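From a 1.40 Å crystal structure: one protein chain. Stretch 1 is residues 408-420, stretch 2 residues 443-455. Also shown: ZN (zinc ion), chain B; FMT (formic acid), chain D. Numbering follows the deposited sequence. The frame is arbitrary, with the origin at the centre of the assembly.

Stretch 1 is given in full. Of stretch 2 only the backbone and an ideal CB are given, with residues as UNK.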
ATOM      1  N   ALA A 408       9.383   9.559   1.160  1.00 11.91           N
ATOM      2  CA  ALA A 408      10.045   9.604  -0.139  1.00 12.65           C
ATOM      3  C   ALA A 408       9.196   8.921  -1.213  1.00 11.95           C
ATOM      4  O   ALA A 408       8.734   7.791  -0.992  1.00 12.99           O
ATOM      5  CB  ALA A 408      11.410   8.961  -0.025  1.00 13.54           C
ATOM      6  N   PRO A 409       9.013   9.595  -2.377  1.00 11.57           N
ATOM      7  CA  PRO A 409       8.076   9.134  -3.404  1.00 12.18           C
ATOM      8  C   PRO A 409       8.574   8.096  -4.395  1.00 12.21           C
ATOM      9  O   PRO A 409       8.334   8.217  -5.609  1.00 12.69           O
ATOM     10  CB  PRO A 409       7.721  10.431  -4.146  1.00 11.65           C
ATOM     11  CG  PRO A 409       9.047  11.223  -4.103  1.00 11.93           C
ATOM     12  CD  PRO A 409       9.592  10.917  -2.712  1.00 11.64           C
ATOM     13  N   ALA A 410       9.297   7.102  -3.896  1.00 12.49           N
ATOM     14  CA  ALA A 410       9.830   6.076  -4.794  1.00 12.22           C
ATOM     15  C   ALA A 410      10.231   4.812  -4.012  1.00 12.54           C
ATOM     16  O   ALA A 410      10.073   4.750  -2.786  1.00 13.26           O
ATOM     17  CB  ALA A 410      11.056   6.622  -5.576  1.00 12.02           C
ATOM     18  N   GLU A 411      10.737   3.808  -4.737  1.00 12.79           N
ATOM     19  CA  GLU A 411      11.288   2.584  -4.135  1.00 13.72           C
ATOM     20  C   GLU A 411      12.793   2.730  -4.036  1.00 14.39           C
ATOM     21  O   GLU A 411      13.465   2.685  -5.054  1.00 15.31           O
ATOM     22  CB  GLU A 411      10.987   1.351  -5.004  1.00 14.61           C
ATOM     23  CG  GLU A 411       9.600   1.304  -5.601  1.00 15.15           C
ATOM     24  CD  GLU A 411       9.147  -0.109  -5.909  1.00 14.54           C
ATOM     25  OE1 GLU A 411       9.592  -1.113  -5.250  1.00 12.16           O
ATOM     26  OE2 GLU A 411       8.306  -0.232  -6.810  1.00 14.32           O
ATOM     27  N   PHE A 412      13.315   2.883  -2.827  1.00 13.50           N
ATOM     28  CA  PHE A 412      14.754   3.050  -2.660  1.00 13.50           C
ATOM     29  C   PHE A 412      15.396   1.723  -2.311  1.00 14.43           C
ATOM     30  O   PHE A 412      14.909   0.995  -1.473  1.00 13.60           O
ATOM     31  CB  PHE A 412      15.023   4.069  -1.559  1.00 13.59           C
ATOM     32  CG  PHE A 412      14.698   5.479  -1.962  1.00 12.46           C
ATOM     33  CD1 PHE A 412      13.360   5.881  -2.168  1.00 10.15           C
ATOM     34  CD2 PHE A 412      15.704   6.417  -2.114  1.00 14.14           C
ATOM     35  CE1 PHE A 412      13.069   7.180  -2.573  1.00 11.83           C
ATOM     36  CE2 PHE A 412      15.403   7.721  -2.480  1.00 14.20           C
ATOM     37  CZ  PHE A 412      14.071   8.107  -2.716  1.00 14.28           C
ATOM     38  N   THR A 413      16.528   1.419  -2.925  1.00 13.90           N
ATOM     39  CA  THR A 413      17.252   0.226  -2.519  1.00 14.17           C
ATOM     40  C   THR A 413      17.820   0.441  -1.132  1.00 14.00           C
ATOM     41  O   THR A 413      17.854   1.565  -0.634  1.00 14.70           O
ATOM     42  CB  THR A 413      18.441  -0.028  -3.417  1.00 14.40           C
ATOM     43  OG1 THR A 413      19.301   1.125  -3.383  1.00 16.18           O
ATOM     44  CG2 THR A 413      17.986  -0.327  -4.837  1.00 16.14           C
ATOM     45  N   VAL A 414      18.271  -0.647  -0.509  1.00 13.89           N
ATOM     46  CA  VAL A 414      18.805  -0.570   0.865  1.00 14.52           C
ATOM     47  C   VAL A 414      19.828   0.580   0.982  1.00 14.35           C
ATOM     48  O   VAL A 414      19.669   1.469   1.815  1.00 14.62           O
ATOM     49  CB  VAL A 414      19.432  -1.922   1.312  1.00 14.73           C
ATOM     50  CG1 VAL A 414      20.210  -1.779   2.653  1.00 15.10           C
ATOM     51  CG2 VAL A 414      18.348  -3.008   1.416  1.00 14.37           C
ATOM     52  N   MET A 415      20.878   0.570   0.151  1.00 14.42           N
ATOM     53  CA  MET A 415      21.932   1.568   0.319  1.00 14.84           C
ATOM     54  C   MET A 415      21.481   2.957  -0.119  1.00 14.20           C
ATOM     55  O   MET A 415      21.971   3.976   0.413  1.00 14.82           O
ATOM     56  CB  MET A 415      23.225   1.164  -0.412  1.00 16.22           C
ATOM     57  CG  MET A 415      23.944  -0.055   0.176  1.00 17.66           C
ATOM     58  SD  MET A 415      23.958  -0.119   2.002  1.00 19.49           S
ATOM     59  CE  MET A 415      24.795   1.412   2.492  1.00 20.30           C
ATOM     60  N   ALA A 416      20.538   3.033  -1.060  1.00 14.79           N
ATOM     61  CA  ALA A 416      20.049   4.366  -1.463  1.00 14.56           C
ATOM     62  C   ALA A 416      19.346   5.031  -0.272  1.00 15.09           C
ATOM     63  O   ALA A 416      19.545   6.226   0.001  1.00 15.32           O
ATOM     64  CB  ALA A 416      19.155   4.284  -2.693  1.00 15.21           C
ATOM     65  N   GLY A 417      18.572   4.242   0.457  1.00 15.25           N
ATOM     66  CA  GLY A 417      17.866   4.751   1.637  1.00 15.30           C
ATOM     67  C   GLY A 417      18.790   4.962   2.822  1.00 16.10           C
ATOM     68  O   GLY A 417      18.731   5.999   3.516  1.00 15.99           O
ATOM     69  N   VAL A 418      19.663   3.979   3.059  1.00 15.49           N
ATOM     70  CA  VAL A 418      20.620   4.080   4.167  1.00 15.66           C
ATOM     71  C   VAL A 418      21.520   5.318   4.039  1.00 14.94           C
ATOM     72  O   VAL A 418      21.764   6.010   5.016  1.00 16.05           O
ATOM     73  CB  VAL A 418      21.471   2.789   4.342  1.00 16.26           C
ATOM     74  CG1 VAL A 418      22.599   3.024   5.354  1.00 16.96           C
ATOM     75  CG2 VAL A 418      20.581   1.652   4.801  1.00 16.76           C
ATOM     76  N   ARG A 419      22.015   5.593   2.838  1.00 14.77           N
ATOM     77  CA  ARG A 419      22.867   6.783   2.657  1.00 14.87           C
ATOM     78  C   ARG A 419      22.113   8.084   3.014  1.00 15.07           C
ATOM     79  O   ARG A 419      22.674   9.010   3.621  1.00 16.06           O
ATOM     80  CB  ARG A 419      23.407   6.857   1.234  1.00 16.32           C
ATOM     81  CG  ARG A 419      24.610   5.935   1.023  1.00 16.32           C
ATOM     82  CD  ARG A 419      25.130   6.148  -0.369  1.00 19.31           C
ATOM     83  NE  ARG A 419      25.972   5.043  -0.803  1.00 21.88           N
ATOM     84  CZ  ARG A 419      26.433   4.937  -2.041  1.00 23.80           C
ATOM     85  NH1 ARG A 419      27.197   3.893  -2.383  1.00 26.07           N
ATOM     86  NH2 ARG A 419      26.136   5.880  -2.929  1.00 24.09           N
ATOM     87  N   ILE A 420      20.837   8.141   2.651  1.00 15.63           N
ATOM     88  CA  ILE A 420      20.038   9.331   2.952  1.00 14.67           C
ATOM     89  C   ILE A 420      19.784   9.432   4.455  1.00 15.04           C
ATOM     90  O   ILE A 420      19.962  10.485   5.047  1.00 14.75           O
ATOM     91  CB  ILE A 420      18.731   9.349   2.155  1.00 14.74           C
ATOM     92  CG1 ILE A 420      19.060   9.446   0.656  1.00 14.14           C
ATOM     93  CG2 ILE A 420      17.869  10.531   2.591  1.00 15.53           C
ATOM     94  CD1 ILE A 420      17.860   9.325  -0.276  1.00 13.62           C
ATOM     95  N   UNK A 443       3.466   9.641  -0.792  1.00 10.01           N
ATOM     96  CA  UNK A 443       2.971  10.861  -1.431  1.00 10.44           C
ATOM     97  C   UNK A 443       2.947  10.903  -2.962  1.00 10.58           C
ATOM     98  O   UNK A 443       2.138  11.646  -3.526  1.00 10.50           O
ATOM     99  CB  UNK A 443       3.826  12.032  -0.943  1.00 10.44           C
ATOM    100  N   UNK A 444       3.819  10.143  -3.625  1.00 10.67           N
ATOM    101  CA  UNK A 444       3.759   9.954  -5.087  1.00 10.72           C
ATOM    102  C   UNK A 444       4.518   8.686  -5.388  1.00 11.75           C
ATOM    103  O   UNK A 444       5.053   8.048  -4.467  1.00 11.74           O
ATOM    104  CB  UNK A 444       4.340  11.144  -5.853  1.00 10.72           C
ATOM    105  N   UNK A 445       4.583   8.324  -6.662  1.00 11.63           N
ATOM    106  CA  UNK A 445       5.384   7.164  -7.040  1.00 12.55           C
ATOM    107  C   UNK A 445       6.168   7.464  -8.288  1.00 12.39           C
ATOM    108  O   UNK A 445       5.600   7.772  -9.328  1.00 13.08           O
ATOM    109  CB  UNK A 445       4.504   5.931  -7.250  1.00 12.55           C
ATOM    110  N   UNK A 446       7.493   7.364  -8.180  1.00 11.60           N
ATOM    111  CA  UNK A 446       8.374   7.669  -9.315  1.00 12.44           C
ATOM    112  C   UNK A 446       9.397   6.538  -9.457  1.00 12.60           C
ATOM    113  O   UNK A 446      10.604   6.781  -9.591  1.00 13.88           O
ATOM    114  CB  UNK A 446       9.073   9.017  -9.126  1.00 12.44           C
ATOM    115  N   UNK A 447       8.892   5.309  -9.468  1.00 13.02           N
ATOM    116  CA  UNK A 447       9.685   4.117  -9.749  1.00 13.36           C
ATOM    117  C   UNK A 447      10.829   3.895  -8.755  1.00 13.41           C
ATOM    118  O   UNK A 447      10.635   4.030  -7.586  1.00 13.85           O
ATOM    119  CB  UNK A 447      10.255   4.208 -11.166  1.00 13.36           C
ATOM    120  N   UNK A 448      12.037   3.573  -9.224  1.00 12.41           N
ATOM    121  CA  UNK A 448      13.101   3.071  -8.336  1.00 14.30           C
ATOM    122  C   UNK A 448      14.249   4.056  -8.122  1.00 13.76           C
ATOM    123  O   UNK A 448      14.493   4.934  -8.955  1.00 14.51           O
ATOM    124  CB  UNK A 448      13.667   1.768  -8.904  1.00 14.30           C
ATOM    125  N   UNK A 449      14.934   3.910  -6.992  1.00 14.20           N
ATOM    126  CA  UNK A 449      16.144   4.684  -6.739  1.00 14.80           C
ATOM    127  C   UNK A 449      17.261   3.774  -6.250  1.00 15.59           C
ATOM    128  O   UNK A 449      17.180   3.121  -5.225  1.00 15.79           O
ATOM    129  CB  UNK A 449      15.874   5.791  -5.718  1.00 14.80           C
ATOM    130  N   UNK A 450      18.326   3.818  -7.021  1.00 15.80           N
ATOM    131  CA  UNK A 450      19.481   2.992  -6.858  1.00 16.21           C
ATOM    132  C   UNK A 450      20.677   3.957  -6.611  1.00 16.17           C
ATOM    133  O   UNK A 450      20.645   5.128  -7.018  1.00 16.32           O
ATOM    134  CB  UNK A 450      19.693   2.090  -8.075  1.00 16.21           C
ATOM    135  N   UNK A 451      21.712   3.504  -5.911  1.00 16.10           N
ATOM    136  CA  UNK A 451      22.888   4.357  -5.729  1.00 16.58           C
ATOM    137  C   UNK A 451      23.591   4.496  -7.085  1.00 16.73           C
ATOM    138  O   UNK A 451      23.333   3.723  -7.996  1.00 16.71           O
ATOM    139  CB  UNK A 451      23.834   3.781  -4.673  1.00 16.58           C
ATOM    140  N   UNK A 452      24.527   5.438  -7.186  1.00 17.54           N
ATOM    141  CA  UNK A 452      25.341   5.580  -8.413  1.00 18.01           C
ATOM    142  C   UNK A 452      25.981   4.247  -8.854  1.00 18.01           C
ATOM    143  O   UNK A 452      25.946   3.875 -10.046  1.00 18.08           O
ATOM    144  CB  UNK A 452      26.439   6.622  -8.188  1.00 18.01           C
ATOM    145  N   UNK A 453      26.507   3.523  -7.878  1.00 19.07           N
ATOM    146  CA  UNK A 453      27.203   2.245  -8.149  1.00 19.38           C
ATOM    147  C   UNK A 453      26.220   1.163  -8.597  1.00 19.58           C
ATOM    148  O   UNK A 453      26.441   0.472  -9.596  1.00 20.68           O
ATOM    149  CB  UNK A 453      27.958   1.773  -6.905  1.00 19.38           C
ATOM    150  N   UNK A 454      25.093   1.046  -7.894  1.00 18.52           N
ATOM    151  CA  UNK A 454      24.052   0.120  -8.325  1.00 18.34           C
ATOM    152  C   UNK A 454      23.543   0.457  -9.720  1.00 17.97           C
ATOM    153  O   UNK A 454      23.291  -0.441 -10.529  1.00 18.86           O
ATOM    154  CB  UNK A 454      22.890   0.130  -7.329  1.00 18.34           C
ATOM    155  N   UNK A 455      23.326   1.749  -9.975  1.00 17.48           N
ATOM    156  CA  UNK A 455      22.798   2.194 -11.258  1.00 18.02           C
ATOM    157  C   UNK A 455      23.650   1.664 -12.390  1.00 19.20           C
ATOM    158  O   UNK A 455      23.107   1.209 -13.405  1.00 19.36           O
ATOM    159  CB  UNK A 455      22.727   3.721 -11.317  1.00 18.02           C
TER
HETATM  160 ZN    ZN B 647       8.557  -2.644  -6.160  1.00 14.79          ZN
HETATM  161  C   FMT D 649       2.553   9.023  -9.695  1.00 14.68           C
HETATM  162  O1  FMT D 649       2.740   9.448  -8.528  1.00 13.16           O
HETATM  163  O2  FMT D 649       1.458   9.090 -10.296  1.00 13.97           O

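Position 443 has a positive phi (72°), which favours glycine, asparagine or aspartate. The residue is N443, and it makes no contact with stretch 1.

At 444 the backbone is extended and the ideal CB sits 3.9 Å from P409 CB. A small apolar side chain suits. It is A444, packing its CB 3.8 Å from P409 CB.

Position 445 points its CB away, but the carboxylate of E411 lies further along. A long side chain ending in a donor could reach it. The residue is Y445: its OH donates to E411 OE2 at 2.6 Å.

At 446 the CB is sideways, 3.7 Å from P409 O. A small residue is one simple choice. A446 is found; its N gives a weak hydrogen bond to P409 O at 2.8 Å.

Position 447 again has positive phi (61°), and its CB points away. Glycine or a small polar residue would do. It is S447, whose backbone O accepts from E411 N at 2.9 Å.

Position 448 pairs with E411 in a parallel bridge, with both side chains on the same face. The zinc ion, held by E411, is far from the CB. Tyrosine has the reach to bind it; histidine and the acids are too short. Y448 binds zinc through OH at 2.2 Å, and E411 CB lies over its ring face.

Position 449 pairs with F412 on the other face. Its ideal CB is 3.7 Å from F412 CD2, with A410 and A416 nearby. Valine, isoleucine or leucine would suit. V449 sets CB over the F412 ring, and CG2 3.7 Å from A410 CB. Its N donates to E411 O at 2.7 Å; its O accepts from T413 N at 2.9 Å.

At 450 CB points away, so many residues fit. T450 touches T413 CG2 with OG1 at 3.8 Å.

Position 451 precedes a helix, favouring serine, threonine, aspartate or asparagine. T451 caps it: OG1 accepts from the backbone N of position 454 at 3.1 Å. Its CB covers a face of the R419 guanidinium.

At 452 CA-to-CB is sideways, so many residues would do; R452's end leads away.

Position 453 faces R419, inviting an acid. E453 OE1 forms a salt bridge with R419 NH1 at 2.9 Å.

Position 454 points toward T413 OG1, so an acceptor suits. E454 OE1 accepts from T413 OG1 at 2.7 Å.

Position 455 is out of reach, so stretch 1 sets no demand; it is Y455.

Stretch 2, residues 443-455: NAYASYVTTREEY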
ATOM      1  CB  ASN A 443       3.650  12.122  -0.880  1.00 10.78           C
ATOM      2  CG  ASN A 443       3.457  12.302   0.622  1.00 10.58           C
ATOM      3  OD1 ASN A 443       4.386  12.772   1.315  1.00 14.86           O
ATOM      4  ND2 ASN A 443       2.272  12.003   1.118  1.00  9.56           N
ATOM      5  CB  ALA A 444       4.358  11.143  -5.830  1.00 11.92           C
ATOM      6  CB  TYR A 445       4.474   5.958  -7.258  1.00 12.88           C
ATOM      7  CG  TYR A 445       5.259   4.728  -7.597  1.00 12.82           C
ATOM      8  CD1 TYR A 445       5.903   3.973  -6.605  1.00 13.25           C
ATOM      9  CD2 TYR A 445       5.398   4.339  -8.928  1.00 12.79           C
ATOM     10  CE1 TYR A 445       6.673   2.838  -6.956  1.00 11.16           C
ATOM     11  CE2 TYR A 445       6.116   3.209  -9.274  1.00 12.42           C
ATOM     12  CZ  TYR A 445       6.769   2.466  -8.295  1.00 13.07           C
ATOM     13  OH  TYR A 445       7.493   1.361  -8.639  1.00 13.79           O
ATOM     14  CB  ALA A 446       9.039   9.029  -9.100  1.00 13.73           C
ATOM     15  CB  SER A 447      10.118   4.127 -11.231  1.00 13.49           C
ATOM     16  OG  SER A 447       8.958   4.043 -12.051  1.00 14.37           O
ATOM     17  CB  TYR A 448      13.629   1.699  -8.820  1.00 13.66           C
ATOM     18  CG  TYR A 448      12.648   0.561  -8.595  1.00 14.26           C
ATOM     19  CD1 TYR A 448      11.561   0.352  -9.443  1.00 14.63           C
ATOM     20  CD2 TYR A 448      12.818  -0.319  -7.534  1.00 14.40           C
ATOM     21  CE1 TYR A 448      10.623  -0.700  -9.204  1.00 12.90           C
ATOM     22  CE2 TYR A 448      11.948  -1.376  -7.302  1.00 15.13           C
ATOM     23  CZ  TYR A 448      10.827  -1.575  -8.121  1.00 13.72           C
ATOM     24  OH  TYR A 448       9.944  -2.627  -7.833  1.00 16.25           O
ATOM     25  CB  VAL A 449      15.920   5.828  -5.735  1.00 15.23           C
ATOM     26  CG1 VAL A 449      17.195   6.632  -5.549  1.00 13.97           C
ATOM     27  CG2 VAL A 449      14.746   6.735  -6.176  1.00 16.43           C
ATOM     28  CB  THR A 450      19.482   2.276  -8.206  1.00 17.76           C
ATOM     29  OG1 THR A 450      19.343   0.851  -8.195  1.00 21.90           O
ATOM     30  CG2 THR A 450      19.904   3.033  -9.341  1.00 12.40           C
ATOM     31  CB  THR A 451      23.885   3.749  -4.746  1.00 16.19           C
ATOM     32  OG1 THR A 451      24.279   2.472  -5.250  1.00 17.13           O
ATOM     33  CG2 THR A 451      23.269   3.572  -3.341  1.00 16.20           C
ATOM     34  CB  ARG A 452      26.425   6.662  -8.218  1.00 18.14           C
ATOM     35  CG  ARG A 452      27.373   6.852  -9.415  1.00 19.52           C
ATOM     36  CD  ARG A 452      26.641   7.442 -10.591  1.00 20.64           C
ATOM     37  NE  ARG A 452      27.362   7.448 -11.872  1.00 23.41           N
ATOM     38  CZ  ARG A 452      27.269   6.493 -12.792  1.00 23.90           C
ATOM     39  NH1 ARG A 452      27.927   6.612 -13.937  1.00 24.57           N
ATOM     40  NH2 ARG A 452      26.522   5.413 -12.577  1.00 24.49           N
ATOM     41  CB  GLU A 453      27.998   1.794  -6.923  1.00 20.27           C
ATOM     42  CG  GLU A 453      29.070   2.805  -6.469  1.00 21.68           C
ATOM     43  CD  GLU A 453      28.608   3.852  -5.436  1.00 24.09           C
ATOM     44  OE1 GLU A 453      27.385   4.147  -5.288  1.00 21.38           O
ATOM     45  OE2 GLU A 453      29.505   4.409  -4.747  1.00 29.22           O
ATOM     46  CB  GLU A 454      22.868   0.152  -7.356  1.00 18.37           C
ATOM     47  CG  GLU A 454      23.145  -0.508  -6.026  1.00 18.86           C
ATOM     48  CD  GLU A 454      22.234  -0.025  -4.925  1.00 18.76           C
ATOM     49  OE1 GLU A 454      21.302   0.759  -5.209  1.00 17.39           O
ATOM     50  OE2 GLU A 454      22.458  -0.422  -3.768  1.00 19.17           O
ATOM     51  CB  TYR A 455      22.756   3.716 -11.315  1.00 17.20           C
ATOM     52  CG  TYR A 455      22.160   4.272 -12.577  1.00 17.81           C
ATOM     53  CD1 TYR A 455      20.800   4.619 -12.633  1.00 18.10           C
ATOM     54  CD2 TYR A 455      22.959   4.498 -13.716  1.00 16.36           C
ATOM     55  CE1 TYR A 455      20.240   5.149 -13.783  1.00 19.13           C
ATOM     56  CE2 TYR A 455      22.410   5.031 -14.886  1.00 16.59           C
ATOM     57  CZ  TYR A 455      21.034   5.364 -14.899  1.00 17.49           C
ATOM     58  OH  TYR A 455      20.472   5.893 -16.031  1.00 18.52           O
TER
HETATM   59  O   HOH W   1      21.298  -1.626  -1.822  1.00 15.62           O
HETATM   60  O   HOH W   2       7.313  -3.675  -7.524  1.00 20.14           O
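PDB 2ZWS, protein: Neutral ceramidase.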